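Fatty-acid-binding protein 1 (Arabidopsis thaliana, PDB 4DOO) binds fatty acids, preferentially saturated ones, in the chalcone-isomerase-like fold of a chloroplast protein, and may take part in alpha-linolenic acid metabolism. Local coordinates at residues Leu126-Ser129 with Phe130-Phe134; Asn73-Phe76 with Met77-Met81; Gly162-Val165 with Gly166-Lys169. All coordinates share one frame; numbering follows the deposited sequence.

Interaction 1: residues Leu126-Ser129 with Phe130-Phe134; sequences LLQS and FTSLF. With DAO (lauric acid), chain C.
Helix 124-131 forms part of the wall of the lauric acid pocket, and along it T131 and S132 reach one turn back to the carbonyls of L127 and Q128. T131 N donates to L127 O at 3.0 Å, nearly straight with an N-H...O angle of 168°, while the bond from F130 N to L126 O is longer and more bent. S132 grips Q128 O twice: its N and its OG both donate, each at 2.9 Å from that oxygen, and they arrive from opposite faces of the carbonyl plane. The hydroxyl can do this because OG sits beside its own backbone N (chi1 -64°), folded back over the preceding turn. In the chalcone-isomerase-like fold this helix packs on helix 100-118 through L127, which touches V111 and L115, and on strand 155-160 through F130, which touches L156; L133 and F134, just after it, both meet V158. The Q128 chain bends at chi2 (52°), bringing its amide alongside the outer surface of the helix; NE2 stands 3.0 Å from S132 OG and also nears CB of T131. A water bridges the polar ends, donating to Q128 OE1 and lying 2.8 Å from T131 OG1. That hydroxyl has both L127 O and Q108 OE1 as possible acceptors for its single proton, the latter weakly. F130 and F134 serve the pocket instead. F130 meets the fatty acid chain at its ring edge, CZ 3.9 Å from C6 of lauric acid, whereas F134 lays a face against it, CE2 3.7 Å from C8. L133 CB covers the other face of the F134 ring, whose CE1 in turn overhangs a face of F130 toward its rim. F107 meets both rings, and R30, Y43 and S110 hydrogen-bond the carboxylate of the ligand.

Interaction 2: residues Asn73-Phe76 with Met77-Met81; sequences NKSF and MDDLM
F76 and L80, one helical turn apart, make the tightly packed side of this contact, whereas the waters and acidic groups of its neighbours make the looser one. L80 sets CD1 over a face of the F76 ring in a CH-pi contact, 3.8 Å from CD1 to the ring centroid and 23° off the ring normal. The methyl sits toward the rim, with CD1 3.6 Å from F76 CZ. F76 CG lies opposite its backbone N (chi1 -173°), which brings the ring beside its own carbonyl carbon and next to the following turn. Beyond the pair, F76 touches A200 and L80 touches F195 and A199, all on helix 189-202. With an alanine in place of F76, L80 CD1 would probably lose the ring face it rests on and a gap would open beside A200. The contact marks the entry into helix 76-82: a type I turn from N73 to F76, closed by F76 N donating to N73 O, runs straight into the first helical bonds. Here D79 N donates to S75 O at 2.9 Å, and L80 N to F76 O at 3.0 Å. One water links N73 O to M77 N and another links K74 O to D78 N, the latter nitrogen 3.0 Å from that water. D79 tucks its carboxylate back beside S75 (OD2 to S75 OG 3.5 Å), where Y62 OH hydrogen-bonds both of these oxygens and joins them. D78 turns off to a salt bridge with R175 of helix 171-182. So near the N-terminal end of the helix, the negative charge of D79 is probably favoured by the helix dipole.

Interaction 3: residues Gly162-Val165 with Gly166-Lys169; sequences GNHV and GSVK
Between H164 and G166 the backbone of strand 163-169 kinks, the short segments 163-165 and 166-169 making an angle of 45° with each other. The break is consistent with a beta bulge: V165 has a psi close to helical, and V165 and G166 both hydrogen-bond the backbone of V158, two residues opposite one. The strand lies at the outer edge of the antiparallel sheet of the chalcone-isomerase-like fold, as the second arm of a hairpin with strand 155-160, and V168 farther along bonds the backbone of L156. G166 adopts a phi of 152°, a conformation in which a beta carbon would collide with V165 O, so the absent side chain is what lets the chain pass. The H164 imidazole lies over the peptide nitrogen of this glycine. G166 N is 3.2 Å above the ring plane, displaced toward the rim, and H164 CE1 comes within 3.3 Å of G166 CA. The torsion that does this puts H164 CG opposite the backbone N (chi1 174°), so the ring extends along the strand in the direction of S167. S167 meets the ring at its edge and in its plane. V165 is directed instead toward the hairpin partner, touching V158 and I160, and its CG2 stands 3.4 Å from G166 N. S167 OG is fixed by a second hydroxyl, S157 OG on strand 155-160, which ties the edge strand to its neighbour through side chains as well as backbone. From S167 OG the hydrogen bond to H164 NE2 spans 3.1 Å, with either atom able to donate.

Interactions 1 and 3 are neighbours, their centres 11 Å apart, and they pack directly: L133 CD2 rests 3.8 Å from G166 CA, and S129 OG lies 3.8 Å from V168 CG1. The C-terminal end of helix 124-131 and the residues after it thus lie against the kinked edge strand. Interaction 1 alone supplies pocket residues, F130 and F134, although the V165 side chain of interaction 3 is about 8 Å from a bound lauric acid. Interaction 2 sits apart, its centre about 28 Å from that of interaction 1 and 27 Å from that of interaction 3, away from the lauric acid pockets and the potassium site. Helix 171-182 is common ground, touched by F130 of interaction 1 and M81 of interaction 2.

Interaction 1: residues Leu126-Ser129 with Phe130-Phe134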
loop_
_atom_site.group_PDB
_atom_site.type_symbol
_atom_site.label_atom_id
_atom_site.label_comp_id
_atom_site.label_asym_id
_atom_site.label_seq_id
_atom_site.Cartn_x
_atom_site.Cartn_y
_atom_site.Cartn_z
ATOM N N LEU A 126 -10.890 10.943 -11.931
ATOM C CA LEU A 126 -10.308 9.699 -11.455
ATOM C C LEU A 126 -10.272 9.741 -9.931
ATOM O O LEU A 126 -10.709 8.800 -9.264
ATOM C CB LEU A 126 -8.891 9.526 -12.012
ATOM C CG LEU A 126 -8.150 8.273 -11.531
ATOM C CD1 LEU A 126 -8.993 7.041 -11.837
ATOM C CD2 LEU A 126 -6.789 8.185 -12.207
ATOM N N LEU A 127 -9.763 10.842 -9.385
ATOM C CA LEU A 127 -9.685 11.008 -7.937
ATOM C C LEU A 127 -11.076 10.969 -7.320
ATOM O O LEU A 127 -11.246 10.499 -6.201
ATOM C CB LEU A 127 -9.003 12.333 -7.572
ATOM C CG LEU A 127 -8.861 12.625 -6.068
ATOM C CD1 LEU A 127 -8.030 11.534 -5.397
ATOM C CD2 LEU A 127 -8.207 13.986 -5.865
ATOM N N GLN A 128 -12.074 11.458 -8.049
ATOM C CA GLN A 128 -13.436 11.456 -7.530
ATOM C C GLN A 128 -14.016 10.045 -7.501
ATOM O O GLN A 128 -14.810 9.716 -6.621
ATOM C CB GLN A 128 -14.336 12.374 -8.366
ATOM C CG GLN A 128 -15.763 12.484 -7.843
ATOM C CD GLN A 128 -15.824 12.843 -6.366
ATOM O OE1 GLN A 128 -15.268 13.855 -5.934
ATOM N NE2 GLN A 128 -16.502 12.010 -5.584
ATOM N N SER A 129 -13.622 9.210 -8.458
ATOM C CA SER A 129 -14.119 7.837 -8.494
ATOM C C SER A 129 -13.589 7.078 -7.280
ATOM O O SER A 129 -14.229 6.145 -6.783
ATOM C CB SER A 129 -13.684 7.134 -9.787
ATOM O OG SER A 129 -12.277 6.994 -9.862
ATOM N N PHE A 130 -12.413 7.480 -6.807
ATOM C CA PHE A 130 -11.810 6.849 -5.636
ATOM C C PHE A 130 -12.554 7.338 -4.396
ATOM O O PHE A 130 -12.983 6.546 -3.557
ATOM C CB PHE A 130 -10.328 7.217 -5.528
ATOM C CG PHE A 130 -9.639 6.616 -4.334
ATOM C CD1 PHE A 130 -9.513 5.236 -4.207
ATOM C CD2 PHE A 130 -9.123 7.432 -3.331
ATOM C CE1 PHE A 130 -8.879 4.672 -3.093
ATOM C CE2 PHE A 130 -8.489 6.881 -2.216
ATOM C CZ PHE A 130 -8.368 5.497 -2.099
ATOM N N THR A 131 -12.707 8.652 -4.294
ATOM C CA THR A 131 -13.407 9.268 -3.172
ATOM C C THR A 131 -14.803 8.671 -2.986
ATOM O O THR A 131 -15.219 8.372 -1.862
ATOM C CB THR A 131 -13.560 10.791 -3.389
ATOM O OG1 THR A 131 -12.264 11.399 -3.446
ATOM C CG2 THR A 131 -14.365 11.420 -2.250
ATOM N N SER A 132 -15.522 8.503 -4.093
ATOM C CA SER A 132 -16.877 7.963 -4.061
ATOM C C SER A 132 -16.977 6.583 -3.422
ATOM O O SER A 132 -18.050 6.180 -2.974
ATOM C CB SER A 132 -17.463 7.911 -5.478
ATOM O OG SER A 132 -17.599 9.214 -6.018
ATOM N N LEU A 133 -15.869 5.853 -3.384
ATOM C CA LEU A 133 -15.875 4.526 -2.783
ATOM C C LEU A 133 -16.203 4.608 -1.292
ATOM O O LEU A 133 -16.712 3.651 -0.704
ATOM C CB LEU A 133 -14.514 3.847 -2.970
ATOM C CG LEU A 133 -14.048 3.527 -4.396
ATOM C CD1 LEU A 133 -12.663 2.893 -4.339
ATOM C CD2 LEU A 133 -15.036 2.585 -5.076
ATOM N N PHE A 134 -15.921 5.755 -0.684
ATOM C CA PHE A 134 -16.173 5.928 0.745
ATOM C C PHE A 134 -17.314 6.896 1.041
ATOM O O PHE A 134 -17.418 7.422 2.150
ATOM C CB PHE A 134 -14.902 6.416 1.448
ATOM C CG PHE A 134 -13.658 5.690 1.022
ATOM C CD1 PHE A 134 -12.948 6.105 -0.102
ATOM C CD2 PHE A 134 -13.210 4.577 1.722
ATOM C CE1 PHE A 134 -11.810 5.420 -0.522
ATOM C CE2 PHE A 134 -12.073 3.884 1.309
ATOM C CZ PHE A 134 -11.373 4.306 0.186
HETATM O O1 DAO C . -3.188 9.679 3.073
HETATM O O2 DAO C . -2.691 7.868 4.228
HETATM C C1 DAO C . -3.103 8.432 3.187
HETATM C C2 DAO C . -3.531 7.569 2.022
HETATM C C3 DAO C . -4.805 6.820 2.375
HETATM C C4 DAO C . -5.373 6.085 1.153
HETATM C C5 DAO C . -6.466 5.097 1.564
HETATM C C6 DAO C . -7.806 5.798 1.763
HETATM C C7 DAO C . -8.694 5.034 2.732
HETATM C C8 DAO C . -9.786 5.945 3.270
HETATM C C9 DAO C . -10.589 5.259 4.360
HETATM C C10 DAO C . -11.729 6.161 4.826
HETATM C C11 DAO C . -12.903 5.328 5.330
HETATM C C12 DAO C . -13.939 6.211 5.991
HETATM O O HOH W 1 -12.432 13.687 -5.028
#

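Interaction 2: residues Asn73-Phe76 with Met77-Met81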
loop_
_atom_site.group_PDB
_atom_site.type_symbol
_atom_site.label_atom_id
_atom_site.label_comp_id
_atom_site.label_asym_id
_atom_site.label_seq_id
_atom_site.Cartn_x
_atom_site.Cartn_y
_atom_site.Cartn_z
ATOM N N ASN A 73 19.826 -3.363 -7.541
ATOM C CA ASN A 73 19.434 -2.663 -8.761
ATOM C C ASN A 73 18.483 -1.519 -8.457
ATOM O O ASN A 73 17.407 -1.731 -7.906
ATOM C CB ASN A 73 18.764 -3.627 -9.741
ATOM C CG ASN A 73 19.730 -4.171 -10.769
ATOM O OD1 ASN A 73 20.160 -3.453 -11.675
ATOM N ND2 ASN A 73 20.086 -5.445 -10.634
ATOM N N LYS A 74 18.879 -0.307 -8.828
ATOM C CA LYS A 74 18.043 0.860 -8.583
ATOM C C LYS A 74 16.685 0.737 -9.257
ATOM O O LYS A 74 15.709 1.329 -8.812
ATOM C CB LYS A 74 18.754 2.131 -9.066
ATOM C CG LYS A 74 19.955 2.509 -8.210
ATOM C CD LYS A 74 20.560 3.840 -8.637
ATOM C CE LYS A 74 21.662 4.266 -7.675
ATOM N NZ LYS A 74 22.255 5.580 -8.047
ATOM N N SER A 75 16.623 -0.049 -10.323
ATOM C CA SER A 75 15.383 -0.244 -11.069
ATOM C C SER A 75 14.381 -1.207 -10.426
ATOM O O SER A 75 13.211 -1.230 -10.811
ATOM C CB SER A 75 15.713 -0.768 -12.468
ATOM O OG SER A 75 16.369 -2.027 -12.370
ATOM N N PHE A 76 14.832 -1.997 -9.455
ATOM C CA PHE A 76 13.966 -2.994 -8.819
ATOM C C PHE A 76 12.640 -2.459 -8.300
ATOM O O PHE A 76 11.582 -3.002 -8.621
ATOM C CB PHE A 76 14.721 -3.701 -7.686
ATOM C CG PHE A 76 13.971 -4.862 -7.081
ATOM C CD1 PHE A 76 13.448 -5.869 -7.887
ATOM C CD2 PHE A 76 13.825 -4.969 -5.702
ATOM C CE1 PHE A 76 12.791 -6.968 -7.328
ATOM C CE2 PHE A 76 13.170 -6.062 -5.133
ATOM C CZ PHE A 76 12.655 -7.061 -5.945
ATOM N N MET A 77 12.698 -1.398 -7.503
ATOM C CA MET A 77 11.490 -0.817 -6.936
ATOM C C MET A 77 10.457 -0.448 -8.003
ATOM O O MET A 77 9.292 -0.829 -7.899
ATOM C CB MET A 77 11.853 0.410 -6.091
ATOM C CG MET A 77 10.654 1.118 -5.466
ATOM S SD MET A 77 11.144 2.378 -4.272
ATOM C CE MET A 77 11.701 3.684 -5.342
ATOM N N ASP A 78 10.876 0.278 -9.035
ATOM C CA ASP A 78 9.938 0.673 -10.086
ATOM C C ASP A 78 9.462 -0.527 -10.905
ATOM O O ASP A 78 8.322 -0.551 -11.374
ATOM C CB ASP A 78 10.568 1.704 -11.026
ATOM C CG ASP A 78 9.532 2.433 -11.860
ATOM O OD1 ASP A 78 8.886 3.354 -11.319
ATOM O OD2 ASP A 78 9.348 2.082 -13.043
ATOM N N ASP A 79 10.325 -1.521 -11.089
ATOM C CA ASP A 79 9.927 -2.701 -11.856
ATOM C C ASP A 79 8.806 -3.446 -11.128
ATOM O O ASP A 79 7.857 -3.921 -11.762
ATOM C CB ASP A 79 11.114 -3.648 -12.089
ATOM C CG ASP A 79 12.070 -3.150 -13.170
ATOM O OD1 ASP A 79 11.633 -2.410 -14.077
ATOM O OD2 ASP A 79 13.261 -3.519 -13.123
ATOM N N LEU A 80 8.917 -3.543 -9.804
ATOM C CA LEU A 80 7.900 -4.217 -8.996
ATOM C C LEU A 80 6.560 -3.496 -9.069
ATOM O O LEU A 80 5.525 -4.120 -9.303
ATOM C CB LEU A 80 8.322 -4.290 -7.525
ATOM C CG LEU A 80 9.335 -5.349 -7.092
ATOM C CD1 LEU A 80 9.681 -5.132 -5.619
ATOM C CD2 LEU A 80 8.753 -6.747 -7.311
ATOM N N MET A 81 6.588 -2.183 -8.859
ATOM C CA MET A 81 5.375 -1.375 -8.880
ATOM C C MET A 81 4.651 -1.362 -10.220
ATOM O O MET A 81 3.426 -1.311 -10.260
ATOM C CB MET A 81 5.679 0.070 -8.468
ATOM C CG MET A 81 5.647 0.325 -6.968
ATOM S SD MET A 81 5.635 2.089 -6.529
ATOM C CE MET A 81 4.004 2.566 -7.112
HETATM O O HOH W 2 15.217 -0.463 -6.226
HETATM O O HOH W 3 13.321 1.960 -9.010
#

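Interaction 3: residues Gly162-Val165 with Gly166-Lys169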
loop_
_atom_site.group_PDB
_atom_site.type_symbol
_atom_site.label_atom_id
_atom_site.label_comp_id
_atom_site.label_asym_id
_atom_site.label_seq_id
_atom_site.Cartn_x
_atom_site.Cartn_y
_atom_site.Cartn_z
ATOM N N GLY A 162 -13.938 -5.914 6.132
ATOM C CA GLY A 162 -14.259 -7.168 5.477
ATOM C C GLY A 162 -15.315 -7.104 4.390
ATOM O O GLY A 162 -15.594 -8.110 3.740
ATOM N N ASN A 163 -15.899 -5.930 4.181
ATOM C CA ASN A 163 -16.934 -5.764 3.167
ATOM C C ASN A 163 -16.436 -4.999 1.945
ATOM O O ASN A 163 -15.990 -3.859 2.060
ATOM C CB ASN A 163 -18.142 -5.035 3.765
ATOM C CG ASN A 163 -18.704 -5.740 4.987
ATOM O OD1 ASN A 163 -18.961 -6.944 4.960
ATOM N ND2 ASN A 163 -18.903 -4.990 6.067
ATOM N N HIS A 164 -16.511 -5.628 0.776
ATOM C CA HIS A 164 -16.081 -4.983 -0.462
ATOM C C HIS A 164 -16.981 -3.779 -0.729
ATOM O O HIS A 164 -18.206 -3.890 -0.673
ATOM C CB HIS A 164 -16.159 -5.988 -1.615
ATOM C CG HIS A 164 -15.886 -5.394 -2.961
ATOM N ND1 HIS A 164 -16.866 -4.793 -3.722
ATOM C CD2 HIS A 164 -14.749 -5.331 -3.696
ATOM C CE1 HIS A 164 -16.346 -4.390 -4.867
ATOM N NE2 HIS A 164 -15.064 -4.704 -4.876
ATOM N N VAL A 165 -16.378 -2.628 -1.010
ATOM C CA VAL A 165 -17.151 -1.417 -1.260
ATOM C C VAL A 165 -17.107 -0.924 -2.698
ATOM O O VAL A 165 -17.882 -0.045 -3.077
ATOM C CB VAL A 165 -16.694 -0.261 -0.345
ATOM C CG1 VAL A 165 -16.905 -0.642 1.111
ATOM C CG2 VAL A 165 -15.230 0.068 -0.609
ATOM N N GLY A 166 -16.207 -1.478 -3.501
ATOM C CA GLY A 166 -16.127 -1.053 -4.886
ATOM C C GLY A 166 -14.749 -1.203 -5.489
ATOM O O GLY A 166 -13.787 -1.530 -4.795
ATOM N N SER A 167 -14.657 -0.960 -6.792
ATOM C CA SER A 167 -13.395 -1.070 -7.499
ATOM C C SER A 167 -13.279 0.023 -8.549
ATOM O O SER A 167 -14.275 0.623 -8.961
ATOM C CB SER A 167 -13.285 -2.428 -8.199
ATOM O OG SER A 167 -13.520 -3.503 -7.309
ATOM N N VAL A 168 -12.045 0.268 -8.973
ATOM C CA VAL A 168 -11.741 1.255 -9.998
ATOM C C VAL A 168 -10.628 0.663 -10.852
ATOM O O VAL A 168 -9.548 0.348 -10.349
ATOM C CB VAL A 168 -11.259 2.598 -9.383
ATOM C CG1 VAL A 168 -10.854 3.566 -10.490
ATOM C CG2 VAL A 168 -12.368 3.217 -8.535
ATOM N N LYS A 169 -10.904 0.484 -12.139
ATOM C CA LYS A 169 -9.911 -0.062 -13.049
ATOM C C LYS A 169 -9.086 1.116 -13.550
ATOM O O LYS A 169 -9.570 1.934 -14.329
ATOM C CB LYS A 169 -10.587 -0.773 -14.223
ATOM C CG LYS A 169 -9.604 -1.439 -15.169
ATOM C CD LYS A 169 -10.306 -2.096 -16.342
ATOM C CE LYS A 169 -9.290 -2.744 -17.266
ATOM N NZ LYS A 169 -8.452 -3.742 -16.542
#